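Local coordinates for putative NTP pyrophosphohydrolase (Exiguobacterium sibiricum 255-15, PDB 3NL9) that probably hydrolyses nucleoside triphosphates to the monophosphate and pyrophosphate, as an all-helical pyrophosphohydrolase of the MazG-like superfamily, at the interface of chains A and B. Residues are numbered along the deposited sequence; one frame, centred on the assembly and turned at random. Chains: chain A/B, putative NTP pyrophosphohydrolase.

Contact 1: the interface of chains A and B. Residues chain A 8, 10-12, 14-15, 21, 37; chain B 103-104, 106-111.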
ATOM      1  N   TYR A   8       1.360  12.507   2.273  1.00 19.39           N
ATOM      2  CA  TYR A   8       1.697  12.314   3.680  1.00 19.17           C
ATOM      3  C   TYR A   8       1.100  13.428   4.551  1.00 18.92           C
ATOM      4  O   TYR A   8       0.563  13.166   5.640  1.00 18.74           O
ATOM      5  CB  TYR A   8       3.243  12.234   3.846  1.00 19.22           C
ATOM      6  CG  TYR A   8       3.707  12.143   5.293  1.00 21.80           C
ATOM      7  CD1 TYR A   8       3.589  10.962   6.031  1.00 19.61           C
ATOM      8  CD2 TYR A   8       4.212  13.259   5.937  1.00 20.29           C
ATOM      9  CE1 TYR A   8       4.019  10.906   7.386  1.00 18.68           C
ATOM     10  CE2 TYR A   8       4.630  13.211   7.254  1.00 30.24           C
ATOM     11  CZ  TYR A   8       4.531  12.037   7.978  1.00 25.18           C
ATOM     12  OH  TYR A   8       4.966  12.026   9.293  1.00 25.30           O
ATOM     13  N   ASP A  10      -1.497  15.227   3.910  1.00 17.57           N
ATOM     14  CA  ASP A  10      -2.975  15.099   3.874  1.00 17.12           C
ATOM     15  C   ASP A  10      -3.463  14.037   4.873  1.00 15.68           C
ATOM     16  O   ASP A  10      -4.358  14.285   5.675  1.00 15.54           O
ATOM     17  CB  ASP A  10      -3.444  14.748   2.461  1.00 16.33           C
ATOM     18  CG  ASP A  10      -3.461  15.969   1.492  1.00 24.19           C
ATOM     19  OD1 ASP A  10      -3.279  17.117   1.919  1.00 21.46           O
ATOM     20  OD2 ASP A  10      -3.659  15.759   0.283  1.00 25.48           O
ATOM     21  N   VAL A  11      -2.823  12.863   4.894  1.00 15.73           N
ATOM     22  CA  VAL A  11      -3.170  11.851   5.900  1.00 14.92           C
ATOM     23  C   VAL A  11      -2.786  12.283   7.299  1.00 16.83           C
ATOM     24  O   VAL A  11      -3.497  12.001   8.240  1.00 18.34           O
ATOM     25  CB  VAL A  11      -2.572  10.473   5.632  1.00 16.43           C
ATOM     26  CG1 VAL A  11      -3.023   9.456   6.746  1.00 12.00           C
ATOM     27  CG2 VAL A  11      -3.014  10.008   4.306  1.00 11.08           C
ATOM     28  N   LYS A  12      -1.647  12.962   7.439  1.00 18.17           N
ATOM     29  CA  LYS A  12      -1.257  13.478   8.741  1.00 20.24           C
ATOM     30  C   LYS A  12      -2.339  14.414   9.276  1.00 19.69           C
ATOM     31  O   LYS A  12      -2.737  14.363  10.455  1.00 14.98           O
ATOM     32  CB  LYS A  12       0.089  14.190   8.616  1.00 21.74           C
ATOM     33  CG  LYS A  12       0.637  14.676   9.941  1.00 22.93           C
ATOM     34  CD  LYS A  12       2.065  15.150   9.796  1.00 27.89           C
ATOM     35  CE  LYS A  12       2.494  15.862  11.070  1.00 35.49           C
ATOM     36  NZ  LYS A  12       3.954  16.089  11.097  1.00 37.38           N
ATOM     37  N   PHE A  14      -5.600  14.380   8.365  1.00 17.49           N
ATOM     38  CA  PHE A  14      -6.745  13.528   8.707  1.00 16.72           C
ATOM     39  C   PHE A  14      -6.548  12.941  10.115  1.00 20.18           C
ATOM     40  O   PHE A  14      -7.443  13.022  10.962  1.00 19.72           O
ATOM     41  CB  PHE A  14      -6.938  12.427   7.651  1.00 17.75           C
ATOM     42  CG  PHE A  14      -8.109  11.477   7.959  1.00 20.43           C
ATOM     43  CD1 PHE A  14      -9.420  11.923   7.880  1.00 17.17           C
ATOM     44  CD2 PHE A  14      -7.876  10.191   8.394  1.00 22.33           C
ATOM     45  CE1 PHE A  14     -10.490  11.068   8.179  1.00  9.91           C
ATOM     46  CE2 PHE A  14      -8.930   9.346   8.711  1.00 17.79           C
ATOM     47  CZ  PHE A  14     -10.228   9.781   8.595  1.00 15.06           C
ATOM     48  N   HIS A  15      -5.353  12.405  10.387  1.00 21.18           N
ATOM     49  CA  HIS A  15      -5.075  11.863  11.725  1.00 17.74           C
ATOM     50  C   HIS A  15      -5.251  12.843  12.880  1.00 19.41           C
ATOM     51  O   HIS A  15      -5.881  12.476  13.896  1.00 16.85           O
ATOM     52  CB  HIS A  15      -3.689  11.186  11.803  1.00 15.16           C
ATOM     53  CG  HIS A  15      -3.649   9.801  11.211  1.00 14.07           C
ATOM     54  ND1 HIS A  15      -3.046   8.741  11.855  1.00 16.27           N
ATOM     55  CD2 HIS A  15      -4.105   9.313  10.029  1.00 15.94           C
ATOM     56  CE1 HIS A  15      -3.143   7.658  11.103  1.00 21.07           C
ATOM     57  NE2 HIS A  15      -3.782   7.976   9.990  1.00 13.79           N
ATOM     58  N   PRO A  21      -3.703   8.174  15.888  1.00 21.86           N
ATOM     59  CA  PRO A  21      -2.330   8.329  16.342  1.00 21.57           C
ATOM     60  C   PRO A  21      -1.443   8.987  15.317  1.00 19.11           C
ATOM     61  O   PRO A  21      -1.606   8.770  14.099  1.00 20.01           O
ATOM     62  CB  PRO A  21      -1.865   6.874  16.607  1.00 20.01           C
ATOM     63  CG  PRO A  21      -3.132   6.110  16.875  1.00 19.16           C
ATOM     64  CD  PRO A  21      -4.172   6.767  16.008  1.00 24.54           C
ATOM     65  N   ARG A  37      -3.143  -2.050  11.344  1.00 20.03           N
ATOM     66  CA  ARG A  37      -2.828  -1.323  10.131  1.00 20.33           C
ATOM     67  C   ARG A  37      -2.591  -2.240   8.979  1.00 19.04           C
ATOM     68  O   ARG A  37      -3.071  -1.969   7.890  1.00 17.99           O
ATOM     69  CB  ARG A  37      -1.665  -0.365  10.362  1.00 21.87           C
ATOM     70  CG  ARG A  37      -2.057   0.735  11.419  1.00 23.83           C
ATOM     71  CD  ARG A  37      -1.393   2.024  11.181  1.00 23.47           C
ATOM     72  NE  ARG A  37      -1.810   2.563   9.897  1.00 22.80           N
ATOM     73  CZ  ARG A  37      -2.878   3.332   9.679  1.00 22.38           C
ATOM     74  NH1 ARG A  37      -3.693   3.731  10.673  1.00 20.08           N
ATOM     75  NH2 ARG A  37      -3.120   3.706   8.439  1.00 19.02           N
TER
ATOM     76  N   TYR B 103      -3.894   5.135   1.004  1.00 18.31           N
ATOM     77  CA  TYR B 103      -4.246   6.000   2.156  1.00 16.36           C
ATOM     78  C   TYR B 103      -3.788   5.360   3.486  1.00 18.76           C
ATOM     79  O   TYR B 103      -3.251   6.014   4.400  1.00 15.77           O
ATOM     80  CB  TYR B 103      -5.770   6.245   2.207  1.00 19.44           C
ATOM     81  CG  TYR B 103      -6.140   7.549   2.874  1.00 17.67           C
ATOM     82  CD1 TYR B 103      -6.299   7.627   4.237  1.00 19.48           C
ATOM     83  CD2 TYR B 103      -6.304   8.717   2.129  1.00 18.44           C
ATOM     84  CE1 TYR B 103      -6.616   8.803   4.845  1.00 17.22           C
ATOM     85  CE2 TYR B 103      -6.619   9.925   2.745  1.00 16.44           C
ATOM     86  CZ  TYR B 103      -6.792   9.948   4.107  1.00 11.40           C
ATOM     87  OH  TYR B 103      -7.118  11.071   4.790  1.00 22.42           O
ATOM     88  N   PHE B 104      -4.027   4.076   3.600  1.00 16.34           N
ATOM     89  CA  PHE B 104      -3.631   3.327   4.816  1.00 15.91           C
ATOM     90  C   PHE B 104      -2.107   3.213   4.977  1.00 15.41           C
ATOM     91  O   PHE B 104      -1.592   3.273   6.065  1.00 17.41           O
ATOM     92  CB  PHE B 104      -4.275   1.932   4.818  1.00 16.79           C
ATOM     93  CG  PHE B 104      -5.742   1.933   5.281  1.00 14.72           C
ATOM     94  CD1 PHE B 104      -6.060   2.359   6.560  1.00 20.37           C
ATOM     95  CD2 PHE B 104      -6.760   1.490   4.454  1.00 21.68           C
ATOM     96  CE1 PHE B 104      -7.363   2.337   7.022  1.00 21.98           C
ATOM     97  CE2 PHE B 104      -8.075   1.452   4.907  1.00 24.21           C
ATOM     98  CZ  PHE B 104      -8.378   1.899   6.191  1.00 19.60           C
HETATM   99  N   MSE B 106      -0.018   5.396   3.845  1.00 14.96           N
HETATM  100  CA  MSE B 106       0.379   6.722   4.246  1.00 12.67           C
HETATM  101  C   MSE B 106       0.136   6.943   5.731  1.00 16.27           C
HETATM  102  O   MSE B 106       0.990   7.530   6.375  1.00 15.75           O
HETATM  103  CB  MSE B 106      -0.262   7.835   3.397  1.00 13.67           C
HETATM  104  CG  MSE B 106       0.262   7.882   1.957  1.00 13.50           C
HETATM  105 SE   MSE B 106       2.107   8.583   2.001  0.75 17.37          SE
HETATM  106  CE  MSE B 106       2.696   8.579   0.149  1.00 17.22           C
ATOM    107  N   GLY B 107      -0.973   6.428   6.250  1.00 14.51           N
ATOM    108  CA  GLY B 107      -1.299   6.529   7.685  1.00 13.73           C
ATOM    109  C   GLY B 107      -0.335   5.784   8.582  1.00 13.25           C
ATOM    110  O   GLY B 107      -0.058   6.206   9.713  1.00 18.93           O
ATOM    111  N   SER B 108       0.172   4.669   8.102  1.00 14.44           N
ATOM    112  CA  SER B 108       1.246   3.967   8.775  1.00 15.03           C
ATOM    113  C   SER B 108       2.543   4.806   8.824  1.00 12.65           C
ATOM    114  O   SER B 108       3.209   4.808   9.845  1.00 17.39           O
ATOM    115  CB  SER B 108       1.462   2.559   8.151  1.00 16.22           C
ATOM    116  OG  SER B 108       0.248   1.802   8.188  1.00 16.66           O
ATOM    117  N   PHE B 109       2.924   5.479   7.726  1.00 14.31           N
ATOM    118  CA  PHE B 109       4.006   6.447   7.816  1.00 16.49           C
ATOM    119  C   PHE B 109       3.695   7.481   8.887  1.00 18.38           C
ATOM    120  O   PHE B 109       4.561   7.775   9.710  1.00 16.19           O
ATOM    121  CB  PHE B 109       4.353   7.138   6.476  1.00 17.07           C
ATOM    122  CG  PHE B 109       5.156   6.271   5.548  1.00 12.83           C
ATOM    123  CD1 PHE B 109       6.529   6.123   5.735  1.00 21.68           C
ATOM    124  CD2 PHE B 109       4.555   5.572   4.534  1.00 15.06           C
ATOM    125  CE1 PHE B 109       7.268   5.330   4.911  1.00 17.85           C
ATOM    126  CE2 PHE B 109       5.295   4.765   3.699  1.00 14.19           C
ATOM    127  CZ  PHE B 109       6.657   4.649   3.887  1.00 13.82           C
ATOM    128  N   VAL B 110       2.473   8.021   8.904  1.00 18.47           N
ATOM    129  CA  VAL B 110       2.115   9.052   9.922  1.00 16.05           C
ATOM    130  C   VAL B 110       2.278   8.468  11.336  1.00 20.51           C
ATOM    131  O   VAL B 110       2.774   9.140  12.262  1.00 20.11           O
ATOM    132  CB  VAL B 110       0.664   9.584   9.721  1.00 12.18           C
ATOM    133  CG1 VAL B 110       0.088  10.354  11.003  1.00 18.57           C
ATOM    134  CG2 VAL B 110       0.579  10.418   8.421  1.00 19.88           C
ATOM    135  N   GLU B 111       1.846   7.235  11.532  1.00 19.20           N
ATOM    136  CA  GLU B 111       1.893   6.658  12.883  1.00 20.37           C
ATOM    137  C   GLU B 111       3.330   6.375  13.301  1.00 19.17           C
ATOM    138  O   GLU B 111       3.630   6.423  14.466  1.00 20.17           O
ATOM    139  CB  GLU B 111       1.034   5.398  12.983  1.00 18.61           C
ATOM    140  CG  GLU B 111      -0.421   5.708  12.807  1.00 24.71           C
ATOM    141  CD  GLU B 111      -1.359   4.757  13.492  1.00 21.78           C
ATOM    142  OE1 GLU B 111      -0.971   4.058  14.477  1.00 22.94           O
ATOM    143  OE2 GLU B 111      -2.523   4.763  13.047  1.00 21.22           O
TER
HETATM  144  O   HOH W   1       3.313  11.828  11.824  1.00 29.32           O
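A:Arg37, on helix 31-52, brings its guanidinium down on the C-terminal part of chain B's helix 87-112 and carries the polar side of this contact between the two chains, probably part of a dimer interface. Its chain bends at chi2 and chi3 (-148° and 63°), which lays the flat group across B:Gly107, whose carbonyl carbon lies over one face, towards the rim. Two bonds run in the guanidinium plane: NE donates to the hydroxyl OG of B:Ser108 at 2.8 Å, and NH2 reaches a lone pair of the backbone O of B:Phe104 at 2.9 Å, nearly straight (164° at H). That carbonyl also accepts from B:Ser108 OG, which approaches from above its plane, so the serine ties the helix backbone to the arginine. NH1 forms a salt bridge with the carboxylate OE2 of B:Glu111 at 2.8 Å, but the oxygen is met from above the carboxylate plane and the bond is bent. An alanine in place of A:Arg37 would remove all three bonds and would probably leave the B:Glu111 carboxylate without its compensating charge at the interface.

The apolar side is built by helix 7-17 of chain A. A:Val11 splits its methyls over one side of the chain B helix: CG1, anti to its backbone N, rests on B:Gly107 CA at 3.5 Å, while CG2 sits centrally over the B:Tyr103 ring. B:Val110 also divides its methyls, CG1 lying over the face of the A:His15 imidazole, 4.0 Å from its centroid, and CG2 nestling against A:Lys12 and A:Tyr8. The imidazole's rotation is fixed within its own chain, where ND1 donates in the ring plane to A:Pro21 O at 2.7 Å.

A water also spans the two chains: water 1 joins the phenolic OH of A:Tyr8 to the backbone O of B:Val110, 2.8 Å from the latter.

Contact 2: the interface of chains A and B. Residues chain A 47-48, 60-61, 64; chain B 74-75, 78-79, 83.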
ATOM      1  N   VAL A  47      -8.251  -7.930  -0.443  1.00 20.01           N
ATOM      2  CA  VAL A  47      -9.607  -8.501  -0.515  1.00 17.90           C
ATOM      3  C   VAL A  47     -10.491  -7.691  -1.466  1.00 17.50           C
ATOM      4  O   VAL A  47     -11.003  -8.253  -2.439  1.00 17.26           O
ATOM      5  CB  VAL A  47     -10.281  -8.660   0.882  1.00 16.75           C
ATOM      6  CG1 VAL A  47     -11.700  -9.251   0.740  1.00 18.60           C
ATOM      7  CG2 VAL A  47      -9.406  -9.541   1.832  1.00 18.30           C
ATOM      8  N   GLU A  48     -10.647  -6.385  -1.222  1.00 16.38           N
ATOM      9  CA  GLU A  48     -11.521  -5.574  -2.098  1.00 16.77           C
ATOM     10  C   GLU A  48     -10.982  -5.519  -3.515  1.00 16.00           C
ATOM     11  O   GLU A  48     -11.748  -5.628  -4.464  1.00 16.02           O
ATOM     12  CB  GLU A  48     -11.693  -4.113  -1.598  1.00 17.97           C
ATOM     13  CG  GLU A  48     -12.320  -3.993  -0.248  1.00 23.94           C
ATOM     14  CD  GLU A  48     -13.843  -4.197  -0.267  1.00 37.24           C
ATOM     15  OE1 GLU A  48     -14.469  -4.041  -1.346  1.00 36.33           O
ATOM     16  OE2 GLU A  48     -14.402  -4.497   0.814  1.00 42.70           O
ATOM     17  N   PHE A  60     -12.938 -15.716  -7.641  1.00 22.01           N
ATOM     18  CA  PHE A  60     -12.528 -14.918  -6.519  1.00 20.44           C
ATOM     19  C   PHE A  60     -11.876 -15.813  -5.451  1.00 23.76           C
ATOM     20  O   PHE A  60     -10.796 -15.507  -4.944  1.00 22.91           O
ATOM     21  CB  PHE A  60     -13.724 -14.145  -5.983  1.00 21.62           C
ATOM     22  CG  PHE A  60     -13.451 -13.426  -4.720  1.00 19.78           C
ATOM     23  CD1 PHE A  60     -12.381 -12.566  -4.632  1.00 21.83           C
ATOM     24  CD2 PHE A  60     -14.275 -13.601  -3.613  1.00 21.84           C
ATOM     25  CE1 PHE A  60     -12.116 -11.891  -3.474  1.00 16.10           C
ATOM     26  CE2 PHE A  60     -14.005 -12.934  -2.436  1.00 21.33           C
ATOM     27  CZ  PHE A  60     -12.935 -12.079  -2.365  1.00 24.13           C
ATOM     28  N   LEU A  61     -12.521 -16.930  -5.164  1.00 23.68           N
ATOM     29  CA  LEU A  61     -11.997 -17.885  -4.209  1.00 25.31           C
ATOM     30  C   LEU A  61     -10.654 -18.479  -4.671  1.00 25.46           C
ATOM     31  O   LEU A  61      -9.735 -18.640  -3.848  1.00 23.07           O
ATOM     32  CB  LEU A  61     -13.048 -18.981  -3.917  1.00 27.91           C
ATOM     33  CG  LEU A  61     -14.225 -18.531  -3.053  1.00 29.91           C
ATOM     34  CD1 LEU A  61     -15.166 -19.698  -2.703  1.00 26.86           C
ATOM     35  CD2 LEU A  61     -13.681 -17.813  -1.805  1.00 27.29           C
ATOM     36  N   ILE A  64      -8.063 -15.798  -3.988  1.00 19.19           N
ATOM     37  CA  ILE A  64      -7.806 -15.662  -2.555  1.00 19.26           C
ATOM     38  C   ILE A  64      -6.919 -16.825  -2.098  1.00 18.75           C
ATOM     39  O   ILE A  64      -5.955 -16.603  -1.403  1.00 20.67           O
ATOM     40  CB  ILE A  64      -9.122 -15.540  -1.733  1.00 19.78           C
ATOM     41  CG1 ILE A  64      -9.734 -14.128  -1.896  1.00 20.55           C
ATOM     42  CG2 ILE A  64      -8.909 -15.910  -0.281  1.00 19.75           C
ATOM     43  CD1 ILE A  64      -8.982 -12.959  -1.253  1.00 17.41           C
TER
ATOM     44  N   ALA B  74     -12.873 -10.553   6.129  1.00 21.09           N
ATOM     45  CA  ALA B  74     -13.070  -9.616   5.042  1.00 20.38           C
ATOM     46  C   ALA B  74     -13.510 -10.366   3.805  1.00 20.56           C
ATOM     47  O   ALA B  74     -14.404  -9.902   3.110  1.00 21.98           O
ATOM     48  CB  ALA B  74     -11.788  -8.787   4.767  1.00 19.31           C
ATOM     49  N   VAL B  75     -12.890 -11.519   3.529  1.00 20.14           N
ATOM     50  CA  VAL B  75     -13.314 -12.359   2.422  1.00 19.81           C
ATOM     51  C   VAL B  75     -14.773 -12.801   2.615  1.00 21.81           C
ATOM     52  O   VAL B  75     -15.558 -12.790   1.676  1.00 23.90           O
ATOM     53  CB  VAL B  75     -12.429 -13.612   2.279  1.00 19.80           C
ATOM     54  CG1 VAL B  75     -12.955 -14.505   1.157  1.00 19.94           C
ATOM     55  CG2 VAL B  75     -10.972 -13.237   1.993  1.00 19.93           C
ATOM     56  N   SER B  78     -16.969  -9.985   1.766  1.00 24.14           N
ATOM     57  CA  SER B  78     -16.953  -9.706   0.312  1.00 24.13           C
ATOM     58  C   SER B  78     -17.691 -10.758  -0.533  1.00 24.62           C
ATOM     59  O   SER B  78     -18.235 -10.444  -1.598  1.00 24.05           O
ATOM     60  CB  SER B  78     -15.521  -9.541  -0.185  1.00 24.51           C
ATOM     61  OG  SER B  78     -14.968  -8.346   0.347  1.00 30.38           O
ATOM     62  N   LEU B  79     -17.703 -11.994  -0.049  1.00 25.54           N
ATOM     63  CA  LEU B  79     -18.402 -13.094  -0.727  1.00 28.00           C
ATOM     64  C   LEU B  79     -19.909 -12.813  -0.861  1.00 30.60           C
ATOM     65  O   LEU B  79     -20.569 -13.369  -1.738  1.00 30.72           O
ATOM     66  CB  LEU B  79     -18.180 -14.415   0.022  1.00 29.75           C
ATOM     67  CG  LEU B  79     -16.816 -15.095  -0.142  1.00 31.59           C
ATOM     68  CD1 LEU B  79     -16.698 -16.338   0.800  1.00 27.77           C
ATOM     69  CD2 LEU B  79     -16.577 -15.490  -1.600  1.00 22.74           C
ATOM     70  N   TYR B  83     -20.552  -9.206  -7.857  1.00 27.31           N
ATOM     71  CA  TYR B  83     -19.264  -9.018  -8.544  1.00 26.52           C
ATOM     72  C   TYR B  83     -19.463  -8.005  -9.667  1.00 26.86           C
ATOM     73  O   TYR B  83     -20.564  -7.852 -10.164  1.00 24.29           O
ATOM     74  CB  TYR B  83     -18.695 -10.369  -9.082  1.00 25.79           C
ATOM     75  CG  TYR B  83     -18.351 -11.310  -7.963  1.00 25.41           C
ATOM     76  CD1 TYR B  83     -17.119 -11.242  -7.332  1.00 22.94           C
ATOM     77  CD2 TYR B  83     -19.284 -12.230  -7.496  1.00 30.46           C
ATOM     78  CE1 TYR B  83     -16.820 -12.070  -6.260  1.00 26.22           C
ATOM     79  CE2 TYR B  83     -19.001 -13.068  -6.425  1.00 34.16           C
ATOM     80  CZ  TYR B  83     -17.755 -12.975  -5.808  1.00 26.92           C
ATOM     81  OH  TYR B  83     -17.466 -13.786  -4.743  1.00 26.55           O
TER
HETATM   82  O   HOH W   2     -16.285  -6.502  -1.359  1.00 30.10           O
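Helices 31-52 and 57-79 of chain A meet the C-terminal end of helix 57-79 of chain B, with B:Tyr83 added from the loop that follows it. The contact is almost wholly apolar, and no direct hydrogen bond crosses it.

A:Phe60 is the main aromatic element. Its CG stands anti to the backbone N (chi1 173°), sending the ring obliquely towards B:Leu79, whose methyl CD2 meets the ring at its edge, in plane, 3.6 Å from CD2 of A:Phe60. The same B:Leu79 methyl touches CD2 of A:Leu61 at 3.7 Å, so one branch of the leucine fits between two neighbouring residues of the opposing helix. B:Tyr83 crosses A:Phe60 at about a right angle; its CE1 lies 3.7 Å from A:Phe60 CB, and the phenylalanine's CD2 lies in plane at the tyrosine's edge.

Further along the helix, A:Ile64 and B:Val75 reach towards each other tip to tip, with CD1 of the isoleucine 3.8 Å from CG2 of the valine. A:Val47 crosses B:Val75 at roughly a right angle and spreads its methyls over the B helix: CG2 packs on B:Ala74 CB at 3.9 Å, while CG1, anti to the backbone N, lies against B:Ser78.

At the polar margin, water 2 links the A:Glu48 carboxylate oxygen OE1 to the hydroxyl OG of B:Ser78, 2.8 Å from the latter. B:Ser78 OG also makes a weak bond back to the O of B:Ala74.

By interlocking hydrocarbon branches between helices of the two chains, the site probably helps hold the subunits together as a helical dimer.

About 25 Å separates the C-alpha centres of contact 1 and contact 2. Helix 31-52 of chain A serves both, giving A:Arg37 to contact 1 and A:Val47 and A:Glu48 to contact 2, and so spans two regions of chain B formed by different helices. Contact 1 adds charge and hydrogen bonding, whereas contact 2 relies on hydrocarbon packing with water at its margin. The interface is two-fold symmetric, so each contact recurs with the chains exchanged. Helix 57-79 contributes from both chains to contact 2. Such repeated, separated attachments would be consistent with a stable dimer, though the structure alone does not prove this form in solution.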